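Local atomic coordinates of DNA repair protein RecN (Deinococcus radiodurans, PDB entry 4ABY), a protein that binds and hydrolyses ATP and may take part in the recombinational repair of damaged DNA, represented here by its ATPase head domain. Residues Gly61-Thr66 with Thr346-Val351; His152-Ala157 with Val320-Asp325. All blocks are in the same frame, centred on the assembly; numbering follows the deposited sequence.

In the fold
Both contacts lie in the ATPase head, on one mixed six-stranded sheet, with their centres about 13 Å apart. Across that sheet, strands 149-152, 318-321, 348-352 and 62-67 run parallel in this order. Contact 1 joins the last two, and contact 2 joins the end of 318-321 to the loop leaving 149-152. The two meet where Leu350 O lies 3.3 Å from Phe321 N, a probable hydrogen bond between the middle strands. Along the chain the order is 61-66, 152-157, 320-325, 346-351, so contact 2 falls within the span bridged by contact 1. Helix 69-83, whose N-terminal part carries predicted ATP-binding residues, touches both, which places both beside the predicted nucleotide site.

Contact 1. Residues Gly61-Thr66 with Thr346-Val351; sequences GFCAFT and TRQVLV
Phe62, Cys63 and Ala64 pair in parallel with Val349, Leu350 and Val351, in that order; the strand axes diverge by only 13°. Four backbone hydrogen bonds fix this register: Val349 N to Gly61 O, Cys63 N to Val349 O (2.9 Å), Val351 N to Cys63 O (3.2 Å) and Phe65 N to Val351 O. The first is the most bent, its donor standing above the plane of the Gly61 carbonyl, where the pairing begins.

Apolar contacts occur on both faces. On the face of Phe62, Val349 and Val351, CG of Phe62 is anti to its backbone N (chi1 -178°), and the ring reaches the neighbouring strand. Val349 CG2 lies 3.5 Å from Phe62 CD1, while Val351 CG2 meets the ring edge in its plane, 3.5 Å from Phe62 CE1. Leu340 of helix 330-343 packs on all three residues, so an alanine in place of Phe62 would probably leave the CG2 methyls of Val349 and Val351 without their ring partner and open a gap beside Leu340. On the other face Leu350 CD2 touches both Cys63 CB, at 3.6 Å, and the edge of the Phe65 ring, 4.0 Å from CE1, with Ile76 of helix 69-83 touching Leu350 and Phe65.

The polar end of Gln348 is held elsewhere, its OE1 hydrogen-bonded to Ser318 OG and Leu40 N.

Strand 62-67 runs directly into the predicted ATP-binding residues Gly67-Ser74. A parallel core strand followed by a phosphate-binding loop and a helix is the Walker A (P-loop) arrangement of ABC-type ATPases such as RecN and SMC proteins.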
# COMPACT_ATOMS: atom_id res chain seq x y z
N GLY A 61 13.60 2.20 -8.48
CA GLY A 61 12.19 2.45 -8.72
C GLY A 61 11.43 1.16 -8.58
O GLY A 61 11.08 0.75 -7.47
N PHE A 62 11.17 0.52 -9.71
CA PHE A 62 10.45 -0.74 -9.74
C PHE A 62 11.40 -1.92 -9.51
O PHE A 62 12.23 -2.23 -10.37
CB PHE A 62 9.72 -0.88 -11.08
CG PHE A 62 8.90 -2.13 -11.20
CD1 PHE A 62 8.74 -2.98 -10.12
CD2 PHE A 62 8.29 -2.44 -12.39
CE1 PHE A 62 7.99 -4.13 -10.24
CE2 PHE A 62 7.53 -3.58 -12.52
CZ PHE A 62 7.38 -4.43 -11.44
N CYS A 63 11.27 -2.56 -8.36
CA CYS A 63 12.07 -3.73 -8.03
C CYS A 63 11.23 -4.99 -8.12
O CYS A 63 10.24 -5.12 -7.41
CB CYS A 63 12.65 -3.59 -6.63
SG CYS A 63 13.63 -2.11 -6.41
N ALA A 64 11.63 -5.91 -8.99
CA ALA A 64 10.89 -7.15 -9.16
C ALA A 64 11.62 -8.30 -8.50
O ALA A 64 12.83 -8.45 -8.65
CB ALA A 64 10.65 -7.43 -10.63
N PHE A 65 10.87 -9.12 -7.77
CA PHE A 65 11.44 -10.31 -7.16
C PHE A 65 10.81 -11.56 -7.77
O PHE A 65 9.59 -11.73 -7.75
CB PHE A 65 11.24 -10.26 -5.65
CG PHE A 65 12.03 -9.17 -4.99
CD1 PHE A 65 11.65 -7.84 -5.13
CD2 PHE A 65 13.15 -9.46 -4.23
CE1 PHE A 65 12.38 -6.83 -4.53
CE2 PHE A 65 13.88 -8.44 -3.63
CZ PHE A 65 13.49 -7.13 -3.78
N THR A 66 11.64 -12.41 -8.32
CA THR A 66 11.20 -13.59 -9.00
C THR A 66 11.99 -14.77 -8.52
O THR A 66 12.78 -14.64 -7.65
CB THR A 66 11.35 -13.41 -10.46
OG1 THR A 66 12.71 -13.39 -10.78
CG2 THR A 66 10.85 -12.14 -10.81
N THR A 346 8.14 7.93 -9.51
CA THR A 346 8.20 8.80 -8.36
C THR A 346 8.45 8.00 -7.08
O THR A 346 8.73 8.56 -6.03
CB THR A 346 6.89 9.61 -8.21
OG1 THR A 346 5.78 8.81 -8.64
CG2 THR A 346 6.96 10.87 -9.07
N ARG A 347 8.35 6.67 -7.18
CA ARG A 347 8.42 5.83 -5.99
C ARG A 347 9.30 4.63 -6.17
O ARG A 347 9.75 4.34 -7.27
CB ARG A 347 7.04 5.33 -5.61
CG ARG A 347 6.45 5.95 -4.36
CD ARG A 347 5.61 7.17 -4.68
NE ARG A 347 5.56 8.09 -3.55
CZ ARG A 347 5.08 9.32 -3.65
NH1 ARG A 347 4.62 9.73 -4.82
NH2 ARG A 347 5.05 10.13 -2.60
N GLN A 348 9.54 3.94 -5.06
CA GLN A 348 10.15 2.62 -5.08
C GLN A 348 9.01 1.64 -4.87
O GLN A 348 8.39 1.64 -3.80
CB GLN A 348 11.18 2.48 -3.95
CG GLN A 348 11.90 1.15 -3.90
CD GLN A 348 12.80 1.02 -2.68
OE1 GLN A 348 12.46 1.50 -1.60
NE2 GLN A 348 13.95 0.39 -2.85
N VAL A 349 8.71 0.84 -5.88
CA VAL A 349 7.65 -0.15 -5.77
C VAL A 349 8.26 -1.55 -5.74
O VAL A 349 9.09 -1.90 -6.57
CB VAL A 349 6.60 -0.02 -6.90
CG1 VAL A 349 6.71 1.34 -7.57
CG2 VAL A 349 6.77 -1.12 -7.92
N LEU A 350 7.86 -2.32 -4.74
CA LEU A 350 8.41 -3.64 -4.53
C LEU A 350 7.34 -4.70 -4.74
O LEU A 350 6.37 -4.78 -3.98
CB LEU A 350 8.97 -3.74 -3.11
CG LEU A 350 10.03 -2.71 -2.74
CD1 LEU A 350 10.10 -2.50 -1.24
CD2 LEU A 350 11.39 -3.11 -3.29
N VAL A 351 7.49 -5.50 -5.79
CA VAL A 351 6.54 -6.57 -6.06
C VAL A 351 7.25 -7.90 -6.26
O VAL A 351 8.36 -7.96 -6.77
CB VAL A 351 5.67 -6.27 -7.29
CG1 VAL A 351 5.34 -4.79 -7.36
CG2 VAL A 351 6.37 -6.71 -8.56

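Contact 2. Residues His152-Ala157 with Val320-Asp325; sequences HWQHSA and VFDEVD
Asp322 and Glu323, which follow the Walker B strand, meet Trp153 and Gln154 of a loop after strand 149-152 that is probably the Q-loop of this ABC-type ATPase, with Gln154 as its glutamine. Two side-chain hydrogen bonds join them. Gln154 NE2 donates to Asp322 OD2 over 2.9 Å, nearly straight at 166°, reaching the anti side of that oxygen. The Gln154 chain is bent at chi2 (86°), which turns CD out of an extended course. Next to it, Trp153 NE1 donates to Glu323 OE1 over 3.0 Å; the acceptor lies in the indole plane, but the donor stands out of the carboxylate plane on the syn side, and the bond is more bent, at 134°. Gln154 CD also lies 3.7 Å above one face of the indole, offset toward its rim.

Nearer the sheet, the side chains of His152 and Phe321 lie side by side, pointing the same way, their rings oblique with centroids 5.2 Å apart; His152 CD2 comes to 3.4 Å from Phe321 CE1. Within the loop, Ser156 OG accepts the N-H of Trp153 at 2.8 Å and pairs with His152 ND1 at 3.1 Å.

Lys73, a predicted ATP-binding residue, touches Asp322, while Ser302 OG bonds to Asp322 O and its residue borders Trp153. The two adjacent acidic side chains thus each accept an N-H from adjacent residues of one loop, implying that a shift of either loop or strand end would probably be felt by the other, beside the predicted nucleotide site.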
# COMPACT_ATOMS: atom_id res chain seq x y z
N HIS A 152 0.55 -3.23 0.45
CA HIS A 152 -0.85 -3.32 0.03
C HIS A 152 -1.45 -4.71 0.04
O HIS A 152 -0.77 -5.71 -0.19
CB HIS A 152 -1.08 -2.64 -1.32
CG HIS A 152 -1.18 -1.15 -1.22
ND1 HIS A 152 -2.05 -0.52 -0.35
CD2 HIS A 152 -0.52 -0.17 -1.88
CE1 HIS A 152 -1.91 0.79 -0.48
NE2 HIS A 152 -1.00 1.03 -1.40
N TRP A 153 -2.76 -4.72 0.28
CA TRP A 153 -3.51 -5.90 0.66
C TRP A 153 -3.28 -6.07 2.16
O TRP A 153 -4.14 -5.71 2.95
CB TRP A 153 -3.13 -7.10 -0.23
CG TRP A 153 -3.39 -8.52 0.23
CD1 TRP A 153 -3.00 -9.66 -0.43
CD2 TRP A 153 -4.06 -8.97 1.42
NE1 TRP A 153 -3.37 -10.77 0.27
CE2 TRP A 153 -4.03 -10.38 1.41
CE3 TRP A 153 -4.69 -8.33 2.49
CZ2 TRP A 153 -4.59 -11.15 2.42
CZ3 TRP A 153 -5.24 -9.09 3.49
CH2 TRP A 153 -5.19 -10.49 3.45
N GLN A 154 -2.10 -6.53 2.57
CA GLN A 154 -1.89 -6.80 4.00
C GLN A 154 -1.99 -5.58 4.93
O GLN A 154 -2.38 -5.73 6.09
CB GLN A 154 -0.57 -7.53 4.24
CG GLN A 154 -0.62 -9.00 3.93
CD GLN A 154 -0.34 -9.29 2.47
OE1 GLN A 154 -0.30 -8.38 1.64
NE2 GLN A 154 -0.14 -10.56 2.15
N HIS A 155 -1.63 -4.40 4.44
CA HIS A 155 -1.61 -3.22 5.30
C HIS A 155 -2.28 -2.01 4.66
O HIS A 155 -1.88 -0.87 4.91
CB HIS A 155 -0.18 -2.86 5.71
CG HIS A 155 0.50 -3.92 6.52
ND1 HIS A 155 0.39 -3.99 7.89
CD2 HIS A 155 1.31 -4.94 6.15
CE1 HIS A 155 1.09 -5.02 8.33
NE2 HIS A 155 1.67 -5.61 7.30
N SER A 156 -3.30 -2.25 3.85
CA SER A 156 -4.04 -1.16 3.22
C SER A 156 -4.94 -0.48 4.25
O SER A 156 -5.40 0.64 4.02
CB SER A 156 -4.88 -1.69 2.06
OG SER A 156 -4.06 -2.36 1.12
N ALA A 157 -5.18 -1.15 5.37
CA ALA A 157 -6.06 -0.64 6.41
C ALA A 157 -5.60 0.70 6.98
O ALA A 157 -6.42 1.59 7.20
CB ALA A 157 -6.18 -1.66 7.53
N VAL A 320 4.54 -1.51 -1.41
CA VAL A 320 4.62 -2.94 -1.66
C VAL A 320 3.26 -3.52 -2.05
O VAL A 320 2.26 -3.30 -1.38
CB VAL A 320 5.15 -3.70 -0.43
CG1 VAL A 320 5.04 -5.20 -0.65
CG2 VAL A 320 6.60 -3.30 -0.15
N PHE A 321 3.25 -4.29 -3.13
CA PHE A 321 2.04 -4.95 -3.59
C PHE A 321 2.27 -6.45 -3.56
O PHE A 321 3.27 -6.94 -4.08
CB PHE A 321 1.69 -4.50 -5.01
CG PHE A 321 1.47 -3.02 -5.15
CD1 PHE A 321 0.21 -2.47 -4.93
CD2 PHE A 321 2.51 -2.18 -5.48
CE1 PHE A 321 0.01 -1.11 -5.06
CE2 PHE A 321 2.31 -0.82 -5.61
CZ PHE A 321 1.06 -0.28 -5.39
N ASP A 322 1.34 -7.18 -3.00
CA ASP A 322 1.44 -8.61 -2.97
C ASP A 322 0.37 -9.22 -3.82
O ASP A 322 -0.77 -8.93 -3.66
CB ASP A 322 1.16 -9.10 -1.58
CG ASP A 322 1.45 -10.54 -1.41
OD1 ASP A 322 2.28 -11.07 -2.14
OD2 ASP A 322 0.86 -11.14 -0.53
N GLU A 323 0.71 -10.11 -4.72
CA GLU A 323 -0.35 -10.74 -5.38
C GLU A 323 -1.08 -9.93 -6.37
O GLU A 323 -2.19 -10.24 -6.62
CB GLU A 323 -1.36 -11.13 -4.32
CG GLU A 323 -1.28 -12.57 -3.87
CD GLU A 323 -2.39 -12.96 -2.98
OE1 GLU A 323 -2.33 -12.66 -1.80
OE2 GLU A 323 -3.34 -13.57 -3.44
N VAL A 324 -0.50 -8.92 -6.96
CA VAL A 324 -1.29 -8.15 -7.92
C VAL A 324 -1.19 -8.86 -9.19
O VAL A 324 -1.95 -8.57 -10.06
CB VAL A 324 -0.09 -7.22 -7.77
CG1 VAL A 324 1.07 -7.77 -8.47
CG2 VAL A 324 -0.39 -5.88 -8.34
N ASP A 325 -0.35 -9.87 -9.29
CA ASP A 325 -0.53 -10.68 -10.47
C ASP A 325 -1.37 -11.88 -10.26
O ASP A 325 -1.43 -12.73 -11.09
CB ASP A 325 0.81 -11.18 -10.96
CG ASP A 325 1.57 -11.84 -9.91
OD1 ASP A 325 1.11 -11.86 -8.81
OD2 ASP A 325 2.64 -12.34 -10.18